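D-isomer specific 2-hydroxyacid dehydrogenase family protein (Aeromonas salmonicida subsp. salmonicida, PDB 3HG7) probably acts as an NAD-dependent oxidoreductase of the D-isomer-specific 2-hydroxyacid dehydrogenase family. Local coordinates at residues S4-A16 with L22-D36. The protein carries 1 engineered substitution. Residues are numbered along the deposited sequence; the frame is centred on the assembly and turned at random.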
loop_
_atom_site.group_PDB
_atom_site.type_symbol
_atom_site.label_atom_id
_atom_site.label_comp_id
_atom_site.label_asym_id
_atom_site.label_seq_id
_atom_site.Cartn_x
_atom_site.Cartn_y
_atom_site.Cartn_z
ATOM N N SER A 4 1.412 34.537 -10.100
ATOM C CA SER A 4 2.165 33.951 -11.275
ATOM C C SER A 4 1.318 32.975 -12.149
ATOM O O SER A 4 1.747 31.865 -12.425
ATOM C CB SER A 4 3.482 33.318 -10.773
ATOM O OG SER A 4 4.303 32.801 -11.807
ATOM N N GLN A 5 0.142 33.450 -12.591
ATOM C CA GLN A 5 -0.944 32.730 -13.361
ATOM C C GLN A 5 -1.769 31.645 -12.658
ATOM O O GLN A 5 -2.953 31.877 -12.395
ATOM C CB GLN A 5 -0.585 32.271 -14.786
ATOM C CG GLN A 5 -1.861 32.145 -15.680
ATOM C CD GLN A 5 -1.963 30.862 -16.534
ATOM O OE1 GLN A 5 -2.748 30.791 -17.499
ATOM N NE2 GLN A 5 -1.178 29.866 -16.198
ATOM N N ARG A 6 -1.200 30.458 -12.435
ATOM C CA ARG A 6 -1.781 29.545 -11.456
ATOM C C ARG A 6 -0.872 29.456 -10.247
ATOM O O ARG A 6 0.324 29.752 -10.336
ATOM C CB ARG A 6 -2.008 28.136 -12.020
ATOM C CG ARG A 6 -3.178 28.045 -13.023
ATOM C CD ARG A 6 -3.367 26.607 -13.464
ATOM N NE ARG A 6 -4.357 26.464 -14.543
ATOM C CZ ARG A 6 -4.073 26.497 -15.841
ATOM N NH1 ARG A 6 -5.032 26.286 -16.738
ATOM N NH2 ARG A 6 -2.837 26.731 -16.255
ATOM N N THR A 7 -1.457 29.030 -9.133
ATOM C CA THR A 7 -0.737 28.826 -7.872
ATOM C C THR A 7 -0.855 27.373 -7.434
ATOM O O THR A 7 -1.951 26.834 -7.424
ATOM C CB THR A 7 -1.316 29.738 -6.790
ATOM O OG1 THR A 7 -1.045 31.114 -7.134
ATOM C CG2 THR A 7 -0.662 29.449 -5.395
ATOM N N LEU A 8 0.281 26.763 -7.123
ATOM C CA LEU A 8 0.352 25.425 -6.538
ATOM C C LEU A 8 0.682 25.622 -5.057
ATOM O O LEU A 8 1.589 26.386 -4.729
ATOM C CB LEU A 8 1.481 24.626 -7.168
ATOM C CG LEU A 8 1.952 23.350 -6.431
ATOM C CD1 LEU A 8 0.825 22.302 -6.333
ATOM C CD2 LEU A 8 3.149 22.769 -7.162
ATOM N N LEU A 9 -0.045 24.935 -4.180
ATOM C CA LEU A 9 0.328 24.914 -2.758
ATOM C C LEU A 9 0.837 23.523 -2.388
ATOM O O LEU A 9 0.147 22.551 -2.655
ATOM C CB LEU A 9 -0.855 25.298 -1.857
ATOM C CG LEU A 9 -0.579 25.267 -0.325
ATOM C CD1 LEU A 9 0.510 26.268 0.051
ATOM C CD2 LEU A 9 -1.872 25.635 0.441
ATOM N N LEU A 10 2.013 23.463 -1.728
ATOM C CA LEU A 10 2.620 22.207 -1.265
ATOM C C LEU A 10 2.295 22.064 0.216
ATOM O O LEU A 10 2.609 22.958 0.993
ATOM C CB LEU A 10 4.144 22.267 -1.433
ATOM C CG LEU A 10 4.601 22.409 -2.894
ATOM C CD1 LEU A 10 6.085 22.540 -2.937
ATOM C CD2 LEU A 10 4.169 21.149 -3.659
ATOM N N LEU A 11 1.599 20.986 0.557
ATOM C CA LEU A 11 1.156 20.702 1.920
ATOM C C LEU A 11 1.505 19.219 2.225
ATOM O O LEU A 11 0.617 18.360 2.495
ATOM C CB LEU A 11 -0.334 20.962 2.024
ATOM C CG LEU A 11 -1.082 20.754 3.326
ATOM C CD1 LEU A 11 -0.530 21.671 4.397
ATOM C CD2 LEU A 11 -2.547 21.072 3.062
ATOM N N SER A 12 2.814 18.946 2.177
ATOM C CA SER A 12 3.368 17.605 2.359
ATOM C C SER A 12 4.492 17.567 3.407
ATOM O O SER A 12 5.236 18.523 3.554
ATOM C CB SER A 12 3.948 17.097 1.041
ATOM O OG SER A 12 4.596 15.844 1.236
ATOM N N GLN A 13 4.643 16.420 4.076
ATOM C CA GLN A 13 5.769 16.265 5.010
ATOM C C GLN A 13 7.070 16.304 4.212
ATOM O O GLN A 13 8.113 16.615 4.753
ATOM C CB GLN A 13 5.653 14.982 5.830
ATOM C CG GLN A 13 5.649 13.697 5.036
ATOM C CD GLN A 13 5.490 12.487 5.950
ATOM O OE1 GLN A 13 6.420 11.713 6.132
ATOM N NE2 GLN A 13 4.306 12.350 6.564
ATOM N N ASP A 14 6.978 16.051 2.898
ATOM C CA ASP A 14 8.127 16.147 2.009
ATOM C C ASP A 14 8.245 17.470 1.242
ATOM O O ASP A 14 8.907 17.530 0.192
ATOM C CB ASP A 14 8.089 14.965 1.022
ATOM C CG ASP A 14 8.326 13.622 1.696
ATOM O OD1 ASP A 14 9.193 13.528 2.609
ATOM O OD2 ASP A 14 7.632 12.646 1.322
ATOM N N ASN A 15 7.608 18.526 1.751
ATOM C CA ASN A 15 7.630 19.846 1.105
ATOM C C ASN A 15 9.000 20.315 0.608
ATOM O O ASN A 15 9.106 20.874 -0.481
ATOM C CB ASN A 15 7.108 20.916 2.068
ATOM C CG ASN A 15 5.596 21.083 2.014
ATOM O OD1 ASN A 15 4.923 20.503 1.168
ATOM N ND2 ASN A 15 5.053 21.886 2.934
ATOM N N ALA A 16 10.028 20.174 1.442
ATOM C CA ALA A 16 11.331 20.683 1.077
ATOM C C ALA A 16 11.840 19.991 -0.204
ATOM O O ALA A 16 12.325 20.659 -1.129
ATOM C CB ALA A 16 12.328 20.543 2.250
ATOM N N LEU A 22 10.280 20.564 -7.963
ATOM C CA LEU A 22 9.384 21.388 -8.783
ATOM C C LEU A 22 10.000 22.692 -9.289
ATOM O O LEU A 22 9.658 23.156 -10.383
ATOM C CB LEU A 22 8.081 21.651 -8.028
ATOM C CG LEU A 22 6.867 20.774 -8.358
ATOM C CD1 LEU A 22 7.181 19.406 -9.024
ATOM C CD2 LEU A 22 5.998 20.584 -7.139
ATOM N N LYS A 23 10.893 23.285 -8.496
ATOM C CA LYS A 23 11.646 24.466 -8.923
ATOM C C LYS A 23 12.664 24.102 -10.011
ATOM O O LYS A 23 13.003 24.937 -10.855
ATOM C CB LYS A 23 12.363 25.129 -7.743
ATOM C CG LYS A 23 11.518 26.133 -6.973
ATOM C CD LYS A 23 12.331 26.694 -5.802
ATOM C CE LYS A 23 11.562 27.746 -5.022
ATOM N NZ LYS A 23 12.422 28.341 -3.954
ATOM N N ALA A 24 13.134 22.854 -9.990
ATOM C CA ALA A 24 14.070 22.373 -11.003
ATOM C C ALA A 24 13.345 22.131 -12.332
ATOM O O ALA A 24 13.935 22.301 -13.407
ATOM C CB ALA A 24 14.768 21.113 -10.538
ATOM N N ALA A 25 12.060 21.769 -12.245
ATOM C CA ALA A 25 11.247 21.418 -13.417
ATOM C C ALA A 25 10.891 22.615 -14.297
ATOM O O ALA A 25 10.445 22.433 -15.439
ATOM C CB ALA A 25 9.983 20.706 -12.978
ATOM N N HIS A 26 11.078 23.819 -13.751
ATOM C CA HIS A 26 10.830 25.068 -14.478
ATOM C C HIS A 26 9.495 25.014 -15.244
ATOM O O HIS A 26 9.476 24.846 -16.467
ATOM C CB HIS A 26 12.016 25.383 -15.410
ATOM C CG HIS A 26 12.151 26.834 -15.764
ATOM N ND1 HIS A 26 11.937 27.847 -14.853
ATOM C CD2 HIS A 26 12.513 27.438 -16.921
ATOM C CE1 HIS A 26 12.138 29.013 -15.442
ATOM N NE2 HIS A 26 12.490 28.792 -16.696
ATOM N N LEU A 27 8.393 25.128 -14.504
ATOM C CA LEU A 27 7.047 25.108 -15.048
ATOM C C LEU A 27 6.627 26.554 -15.155
ATOM O O LEU A 27 6.595 27.271 -14.153
ATOM C CB LEU A 27 6.100 24.341 -14.117
ATOM C CG LEU A 27 6.576 22.953 -13.656
ATOM C CD1 LEU A 27 5.996 22.575 -12.297
ATOM C CD2 LEU A 27 6.288 21.854 -14.669
ATOM N N PRO A 28 6.344 27.009 -16.384
ATOM C CA PRO A 28 6.020 28.423 -16.558
ATOM C C PRO A 28 4.620 28.739 -16.038
ATOM O O PRO A 28 3.774 27.857 -15.966
ATOM C CB PRO A 28 6.115 28.616 -18.075
ATOM C CG PRO A 28 5.824 27.259 -18.646
ATOM C CD PRO A 28 6.354 26.262 -17.659
ATOM N N HIS A 29 4.398 29.987 -15.649
ATOM C CA HIS A 29 3.084 30.450 -15.224
ATOM C C HIS A 29 2.570 29.662 -14.005
ATOM O O HIS A 29 1.358 29.452 -13.855
ATOM C CB HIS A 29 2.055 30.358 -16.372
ATOM C CG HIS A 29 2.646 30.472 -17.753
ATOM N ND1 HIS A 29 3.157 31.652 -18.253
ATOM C CD2 HIS A 29 2.781 29.554 -18.741
ATOM C CE1 HIS A 29 3.598 31.450 -19.486
ATOM N NE2 HIS A 29 3.384 30.184 -19.804
ATOM N N LEU A 30 3.481 29.220 -13.136
ATOM C CA LEU A 30 3.055 28.525 -11.920
ATOM C C LEU A 30 3.773 29.062 -10.696
ATOM O O LEU A 30 4.975 28.889 -10.578
ATOM C CB LEU A 30 3.299 27.024 -12.025
ATOM C CG LEU A 30 2.809 26.189 -10.833
ATOM C CD1 LEU A 30 1.287 26.267 -10.698
ATOM C CD2 LEU A 30 3.265 24.745 -10.930
ATOM N N ARG A 31 3.037 29.718 -9.804
ATOM C CA ARG A 31 3.617 30.157 -8.515
ATOM C C ARG A 31 3.555 28.971 -7.544
ATOM O O ARG A 31 2.480 28.401 -7.345
ATOM C CB ARG A 31 2.845 31.343 -7.941
ATOM C CG ARG A 31 3.408 31.873 -6.623
ATOM C CD ARG A 31 2.645 33.089 -6.078
ATOM N NE ARG A 31 1.202 32.869 -5.924
ATOM C CZ ARG A 31 0.445 33.437 -4.984
ATOM N NH1 ARG A 31 0.990 34.249 -4.072
ATOM N NH2 ARG A 31 -0.857 33.182 -4.937
ATOM N N ILE A 32 4.685 28.637 -6.927
ATOM C CA ILE A 32 4.781 27.487 -6.023
ATOM C C ILE A 32 4.883 27.987 -4.595
ATOM O O ILE A 32 5.827 28.710 -4.242
ATOM C CB ILE A 32 5.976 26.575 -6.373
ATOM C CG1 ILE A 32 5.773 25.993 -7.778
ATOM C CG2 ILE A 32 6.151 25.478 -5.323
ATOM C CD1 ILE A 32 7.020 25.320 -8.357
ATOM N N LEU A 33 3.878 27.653 -3.799
ATOM C CA LEU A 33 3.807 28.135 -2.430
ATOM C C LEU A 33 3.947 26.929 -1.565
ATOM O O LEU A 33 3.685 25.810 -2.016
ATOM C CB LEU A 33 2.466 28.808 -2.141
ATOM C CG LEU A 33 2.116 30.078 -2.921
ATOM C CD1 LEU A 33 0.818 30.677 -2.352
ATOM C CD2 LEU A 33 3.248 31.088 -2.827
ATOM N N ARG A 34 4.370 27.154 -0.324
ATOM C CA ARG A 34 4.609 26.026 0.541
ATOM C C ARG A 34 4.049 26.335 1.925
ATOM O O ARG A 34 4.226 27.448 2.439
ATOM C CB ARG A 34 6.121 25.783 0.587
ATOM C CG ARG A 34 6.606 24.868 1.636
ATOM C CD ARG A 34 8.120 24.682 1.475
ATOM N NE ARG A 34 8.705 24.076 2.645
ATOM C CZ ARG A 34 10.009 23.906 2.851
ATOM N NH1 ARG A 34 10.885 24.270 1.920
ATOM N NH2 ARG A 34 10.430 23.328 3.973
ATOM N N ALA A 35 3.398 25.355 2.547
ATOM C CA ALA A 35 3.033 25.527 3.973
ATOM C C ALA A 35 3.405 24.301 4.770
ATOM O O ALA A 35 2.883 23.238 4.497
ATOM C CB ALA A 35 1.546 25.834 4.102
ATOM N N ASP A 36 4.311 24.461 5.750
ATOM C CA ASP A 36 4.830 23.347 6.558
ATOM C C ASP A 36 4.007 23.005 7.796
ATOM O O ASP A 36 4.285 22.001 8.465
ATOM C CB ASP A 36 6.299 23.594 6.966
ATOM C CG ASP A 36 7.305 23.235 5.856
ATOM O OD1 ASP A 36 6.928 23.093 4.671
ATOM O OD2 ASP A 36 8.505 23.106 6.174
HETATM O O HOH W 1 -0.415 27.319 -14.745
HETATM O O HOH W 2 4.948 19.939 5.859
#
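Leu-8 and Leu-22 meet at the apolar centre, methyl against methyl: CD2 of Leu-8 lies 3.6 Å from CD2 of Leu-22, the two side chains crossing at about a right angle. Leu-10 reaches the same Leu-22 methyl with its CD2 and sets its CD1 against Ile-32 CG2, while Leu-30 CD1 packs on Leu-8 CB. Beneath this layer strands 6-11 and 30-34 run parallel, joined by backbone bonds such as Leu-8 N to Arg-31 O (2.8 Å).

On the other face, Arg-31 bends at its third torsion (chi3 55°) and grips Thr-7 OG1 side-on through NE (3.1 Å) and NH2 (3.0 Å), the hydroxyl oxygen lying nearly in the guanidinium plane. Leu-33 CD1 sits over the centre of that group, and Glu-47 forms a salt bridge with NH2.

At the polar edge Asn-15 ND2 donates almost straight to Asp-36 OD1 (2.8 Å). Arg-34 holds the same carboxylate side-on in a salt bridge, NE to OD1 and NH2 to OD2; NE and Asn-15 ND2 reach OD1 from opposite faces of its plane. Ala-16 CA lies over one guanidinium face of Arg-34, toward its rim, and NH1 forms a salt bridge with Glu-19. With helix 15-24 as crossover, outermost strand 30-34 and its neighbour 6-11 form a beta-alpha-beta unit, consistent with this family's flavodoxin-like substrate-binding domain.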